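PDB 5DKV: ABC transporter substrate binding protein (Ribose) from Agrobacterium vitis, which probably serves as the solute-binding component of a sugar ABC transporter and is seen here holding alpha-D-tagatopyranose. Local coordinates for residues A[156-168]-A[218-231]. Sequence-based numbering, arbitrary orientation.
Sequences AIGDKGKVYVSNV and NPDLAGVFGANLFS. With T6T (alpha-D-tagatopyranose), chain E.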
loop_
_atom_site.group_PDB
_atom_site.type_symbol
_atom_site.label_atom_id
_atom_site.label_comp_id
_atom_site.label_asym_id
_atom_site.label_seq_id
_atom_site.Cartn_x
_atom_site.Cartn_y
_atom_site.Cartn_z
ATOM N N ALA A 156 -2.786 4.859 22.021
ATOM C CA ALA A 156 -1.421 4.687 22.489
ATOM C C ALA A 156 -0.935 5.900 23.291
ATOM O O ALA A 156 -0.191 5.731 24.260
ATOM C CB ALA A 156 -0.500 4.430 21.316
ATOM N N ILE A 157 -1.383 7.102 22.916
ATOM C CA ILE A 157 -0.923 8.335 23.568
ATOM C C ILE A 157 -1.911 8.833 24.631
ATOM O O ILE A 157 -1.741 9.916 25.186
ATOM C CB ILE A 157 -0.650 9.465 22.539
ATOM C CG1 ILE A 157 -1.944 9.965 21.873
ATOM C CG2 ILE A 157 0.394 8.990 21.521
ATOM C CD1 ILE A 157 -1.717 11.100 20.863
ATOM N N GLY A 158 -2.927 8.033 24.940
ATOM C CA GLY A 158 -3.864 8.398 25.996
ATOM C C GLY A 158 -4.747 9.563 25.598
ATOM O O GLY A 158 -5.189 10.350 26.434
ATOM N N ASP A 159 -4.975 9.680 24.297
ATOM C CA ASP A 159 -5.946 10.603 23.737
ATOM C C ASP A 159 -5.596 12.075 23.937
ATOM O O ASP A 159 -6.460 12.937 23.892
ATOM C CB ASP A 159 -7.344 10.302 24.306
ATOM C CG ASP A 159 -8.455 10.635 23.316
ATOM O OD1 ASP A 159 -8.133 10.841 22.134
ATOM O OD2 ASP A 159 -9.641 10.691 23.707
ATOM N N LYS A 160 -4.308 12.366 24.075
ATOM C CA LYS A 160 -3.841 13.756 24.081
ATOM C C LYS A 160 -2.391 13.837 23.637
ATOM O O LYS A 160 -1.625 12.875 23.779
ATOM C CB LYS A 160 -3.988 14.385 25.466
ATOM C CG LYS A 160 -3.241 13.638 26.544
ATOM C CD LYS A 160 -3.472 14.253 27.922
ATOM C CE LYS A 160 -2.628 13.554 28.980
ATOM N NZ LYS A 160 -2.613 14.288 30.282
ATOM N N GLY A 161 -2.023 14.998 23.103
ATOM C CA GLY A 161 -0.634 15.294 22.820
ATOM C C GLY A 161 -0.361 15.519 21.349
ATOM O O GLY A 161 -1.267 15.383 20.508
ATOM N N LYS A 162 0.894 15.842 21.043
ATOM C CA LYS A 162 1.311 16.186 19.689
ATOM C C LYS A 162 1.684 14.951 18.871
ATOM O O LYS A 162 2.462 14.115 19.319
ATOM C CB LYS A 162 2.526 17.121 19.695
ATOM C CG LYS A 162 2.340 18.546 20.287
ATOM C CD LYS A 162 3.766 19.112 20.607
ATOM C CE LYS A 162 3.892 20.609 20.964
ATOM N NZ LYS A 162 5.379 21.038 21.073
ATOM N N VAL A 163 1.177 14.884 17.651
ATOM C CA VAL A 163 1.511 13.792 16.721
ATOM C C VAL A 163 1.743 14.374 15.333
ATOM O O VAL A 163 1.442 15.531 15.087
ATOM C CB VAL A 163 0.380 12.712 16.618
ATOM C CG1 VAL A 163 0.065 12.129 17.972
ATOM C CG2 VAL A 163 -0.883 13.305 16.006
ATOM N N TYR A 164 2.264 13.559 14.421
ATOM C CA TYR A 164 2.312 13.940 13.022
ATOM C C TYR A 164 2.310 12.692 12.161
ATOM O O TYR A 164 2.586 11.594 12.641
ATOM C CB TYR A 164 3.543 14.804 12.712
ATOM C CG TYR A 164 4.853 14.048 12.666
ATOM C CD1 TYR A 164 5.543 13.761 13.815
ATOM C CD2 TYR A 164 5.386 13.620 11.458
ATOM C CE1 TYR A 164 6.735 13.076 13.781
ATOM C CE2 TYR A 164 6.593 12.936 11.410
ATOM C CZ TYR A 164 7.258 12.660 12.582
ATOM O OH TYR A 164 8.455 11.962 12.588
ATOM N N VAL A 165 1.984 12.889 10.887
ATOM C CA VAL A 165 2.025 11.846 9.887
ATOM C C VAL A 165 3.358 11.907 9.123
ATOM O O VAL A 165 3.754 12.960 8.593
ATOM C CB VAL A 165 0.873 11.985 8.879
ATOM C CG1 VAL A 165 0.928 10.847 7.823
ATOM C CG2 VAL A 165 -0.503 12.013 9.588
ATOM N N SER A 166 4.039 10.773 9.087
ATOM C CA SER A 166 5.198 10.583 8.257
ATOM C C SER A 166 4.673 9.939 6.984
ATOM O O SER A 166 4.085 8.865 7.036
ATOM C CB SER A 166 6.237 9.706 8.978
ATOM O OG SER A 166 7.295 9.307 8.142
ATOM N N ASN A 167 4.825 10.624 5.859
ATOM C CA ASN A 167 4.239 10.176 4.604
ATOM C C ASN A 167 5.214 10.246 3.446
ATOM O O ASN A 167 6.354 10.714 3.593
ATOM C CB ASN A 167 2.999 11.012 4.297
ATOM C CG ASN A 167 1.948 10.249 3.546
ATOM O OD1 ASN A 167 2.197 9.161 3.028
ATOM N ND2 ASN A 167 0.753 10.807 3.498
ATOM N N VAL A 168 4.774 9.759 2.294
ATOM C CA VAL A 168 5.664 9.589 1.154
ATOM C C VAL A 168 5.828 10.883 0.362
ATOM O O VAL A 168 6.883 11.530 0.411
ATOM C CB VAL A 168 5.129 8.456 0.234
ATOM C CG1 VAL A 168 6.037 8.258 -0.962
ATOM C CG2 VAL A 168 5.041 7.165 1.007
ATOM N N ASN A 218 10.171 19.718 19.221
ATOM C CA ASN A 218 9.060 19.335 20.101
ATOM C C ASN A 218 9.414 18.200 21.061
ATOM O O ASN A 218 9.025 17.043 20.817
ATOM C CB ASN A 218 7.852 18.888 19.274
ATOM C CG ASN A 218 7.392 19.924 18.290
ATOM O OD1 ASN A 218 6.550 20.776 18.613
ATOM N ND2 ASN A 218 7.893 19.844 17.062
ATOM N N PRO A 219 10.152 18.504 22.149
ATOM C CA PRO A 219 10.552 17.476 23.121
ATOM C C PRO A 219 9.365 16.768 23.746
ATOM O O PRO A 219 9.548 15.684 24.280
ATOM C CB PRO A 219 11.350 18.255 24.178
ATOM C CG PRO A 219 11.213 19.686 23.835
ATOM C CD PRO A 219 10.817 19.790 22.410
ATOM N N ASP A 220 8.176 17.356 23.641
ATOM C CA ASP A 220 6.962 16.762 24.187
ATOM C C ASP A 220 6.183 15.920 23.149
ATOM O O ASP A 220 5.048 15.524 23.418
ATOM C CB ASP A 220 6.053 17.863 24.766
ATOM C CG ASP A 220 5.705 18.965 23.746
ATOM O OD1 ASP A 220 6.366 19.074 22.692
ATOM O OD2 ASP A 220 4.768 19.748 24.013
ATOM N N LEU A 221 6.788 15.677 21.983
ATOM C CA LEU A 221 6.159 14.874 20.922
ATOM C C LEU A 221 5.651 13.561 21.500
ATOM O O LEU A 221 6.389 12.843 22.166
ATOM C CB LEU A 221 7.139 14.607 19.783
ATOM C CG LEU A 221 6.605 13.747 18.624
ATOM C CD1 LEU A 221 5.554 14.510 17.808
ATOM C CD2 LEU A 221 7.716 13.246 17.720
ATOM N N ALA A 222 4.377 13.259 21.254
ATOM C CA ALA A 222 3.747 12.071 21.801
ATOM C C ALA A 222 3.736 10.864 20.860
ATOM O O ALA A 222 3.846 9.737 21.328
ATOM C CB ALA A 222 2.306 12.416 22.224
ATOM N N GLY A 223 3.595 11.077 19.557
ATOM C CA GLY A 223 3.550 9.945 18.641
ATOM C C GLY A 223 3.643 10.314 17.177
ATOM O O GLY A 223 3.645 11.489 16.803
ATOM N N VAL A 224 3.740 9.279 16.344
ATOM C CA VAL A 224 3.888 9.438 14.907
ATOM C C VAL A 224 3.201 8.285 14.216
ATOM O O VAL A 224 3.232 7.155 14.698
ATOM C CB VAL A 224 5.373 9.504 14.511
ATOM C CG1 VAL A 224 6.111 8.300 15.003
ATOM C CG2 VAL A 224 5.554 9.646 13.016
ATOM N N PHE A 225 2.589 8.588 13.077
ATOM C CA PHE A 225 1.955 7.589 12.220
ATOM C C PHE A 225 2.714 7.558 10.919
ATOM O O PHE A 225 2.745 8.552 10.207
ATOM C CB PHE A 225 0.477 7.926 11.989
ATOM C CG PHE A 225 -0.160 7.177 10.810
ATOM C CD1 PHE A 225 0.003 5.813 10.663
ATOM C CD2 PHE A 225 -0.936 7.859 9.875
ATOM C CE1 PHE A 225 -0.605 5.135 9.597
ATOM C CE2 PHE A 225 -1.525 7.204 8.815
ATOM C CZ PHE A 225 -1.366 5.847 8.674
ATOM N N GLY A 226 3.346 6.423 10.615
ATOM C CA GLY A 226 4.007 6.242 9.331
ATOM C C GLY A 226 3.036 5.626 8.348
ATOM O O GLY A 226 2.564 4.491 8.544
ATOM N N ALA A 227 2.748 6.348 7.274
ATOM C CA ALA A 227 1.596 6.023 6.470
ATOM C C ALA A 227 1.876 4.946 5.417
ATOM O O ALA A 227 0.955 4.555 4.725
ATOM C CB ALA A 227 1.055 7.271 5.809
ATOM N N ASN A 228 3.111 4.448 5.330
ATOM C CA ASN A 228 3.406 3.252 4.541
ATOM C C ASN A 228 4.637 2.584 5.136
ATOM O O ASN A 228 5.219 3.069 6.111
ATOM C CB ASN A 228 3.601 3.556 3.036
ATOM C CG ASN A 228 5.015 4.021 2.680
ATOM O OD1 ASN A 228 5.681 4.666 3.482
ATOM N ND2 ASN A 228 5.438 3.751 1.441
ATOM N N LEU A 229 4.986 1.438 4.566
ATOM C CA LEU A 229 6.084 0.626 5.085
ATOM C C LEU A 229 7.321 1.444 5.436
ATOM O O LEU A 229 7.801 1.426 6.591
ATOM C CB LEU A 229 6.452 -0.433 4.057
ATOM C CG LEU A 229 7.315 -1.593 4.534
ATOM C CD1 LEU A 229 7.097 -2.820 3.645
ATOM C CD2 LEU A 229 8.787 -1.242 4.565
ATOM N N PHE A 230 7.806 2.191 4.452
ATOM C CA PHE A 230 9.082 2.900 4.592
ATOM C C PHE A 230 8.958 4.049 5.592
ATOM O O PHE A 230 9.866 4.294 6.374
ATOM C CB PHE A 230 9.561 3.360 3.211
ATOM C CG PHE A 230 9.807 2.211 2.294
ATOM C CD1 PHE A 230 10.919 1.415 2.479
ATOM C CD2 PHE A 230 8.916 1.879 1.296
ATOM C CE1 PHE A 230 11.143 0.318 1.666
ATOM C CE2 PHE A 230 9.142 0.767 0.496
ATOM C CZ PHE A 230 10.248 0.004 0.681
ATOM N N SER A 231 7.807 4.710 5.613
ATOM C CA SER A 231 7.579 5.829 6.515
ATOM C C SER A 231 7.570 5.330 7.956
ATOM O O SER A 231 8.168 5.919 8.843
ATOM C CB SER A 231 6.248 6.496 6.209
ATOM O OG SER A 231 6.251 7.078 4.906
HETATM O O3 T6T E . 1.938 0.873 1.530
HETATM C C3 T6T E . 2.239 0.105 0.373
HETATM C C4 T6T E . 1.325 0.492 -0.708
HETATM O O4 T6T E . -0.060 0.190 -0.302
HETATM C C5 T6T E . 1.480 1.913 -1.031
HETATM O O5 T6T E . 0.681 2.288 -2.167
HETATM C C6 T6T E . 2.904 2.251 -1.438
HETATM O O6 T6T E . 3.817 1.825 -0.383
HETATM C C2 T6T E . 3.679 0.412 -0.083
HETATM O O2 T6T E . 3.942 -0.383 -1.215
HETATM C C1 T6T E . 4.714 0.210 0.951
HETATM O O1 T6T E . 4.757 -1.106 1.402
HETATM O O HOH W 1 2.481 16.158 23.429
#
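Val224 lays its CG2 over one face of the Tyr164 ring, 3.8 Å from the ring centroid, a CH-pi contact displaced toward the rim, while Leu221 CD1 meets the same ring at its edge. Tyr164 CG sits between backbone N and carbonyl carbon (chi1 74°), which swings the ring across toward strand 223-226, beside Val224. Leu211 and Val214 of helix 204-217 also touch the ring. On the other sheet face Val165 CG1 packs beside Phe225 CD2, and Phe182 of helix 173-186 covers both. The two strands are parallel neighbours in one lobe of a periplasmic binding protein, joined through Phe225 N to Tyr164 O, Ser166 N to Phe225 O (2.8 Å) and Ala227 N to Ser166 O. At their start Lys162 O accepts from both Ala222 N and Gly223 N, and the extended Lys162 chain gives NZ a hydrogen bond to Asn218 OD1 (2.7 Å) and a salt bridge to Asp220 OD1 (2.7 Å), on its syn lone pair. At the sugar end, Val168 CG2 packs against the Asn228 amide, whose ND2 donates almost straight to tagatose O6 (3.1 Å, 171°) and also hydrogen-bonds Asn202 OD1. Asn228 OD1 caps helix 229-241, taking Ser231 N and OG from opposite faces of its plane, which fixes the amide's rotation.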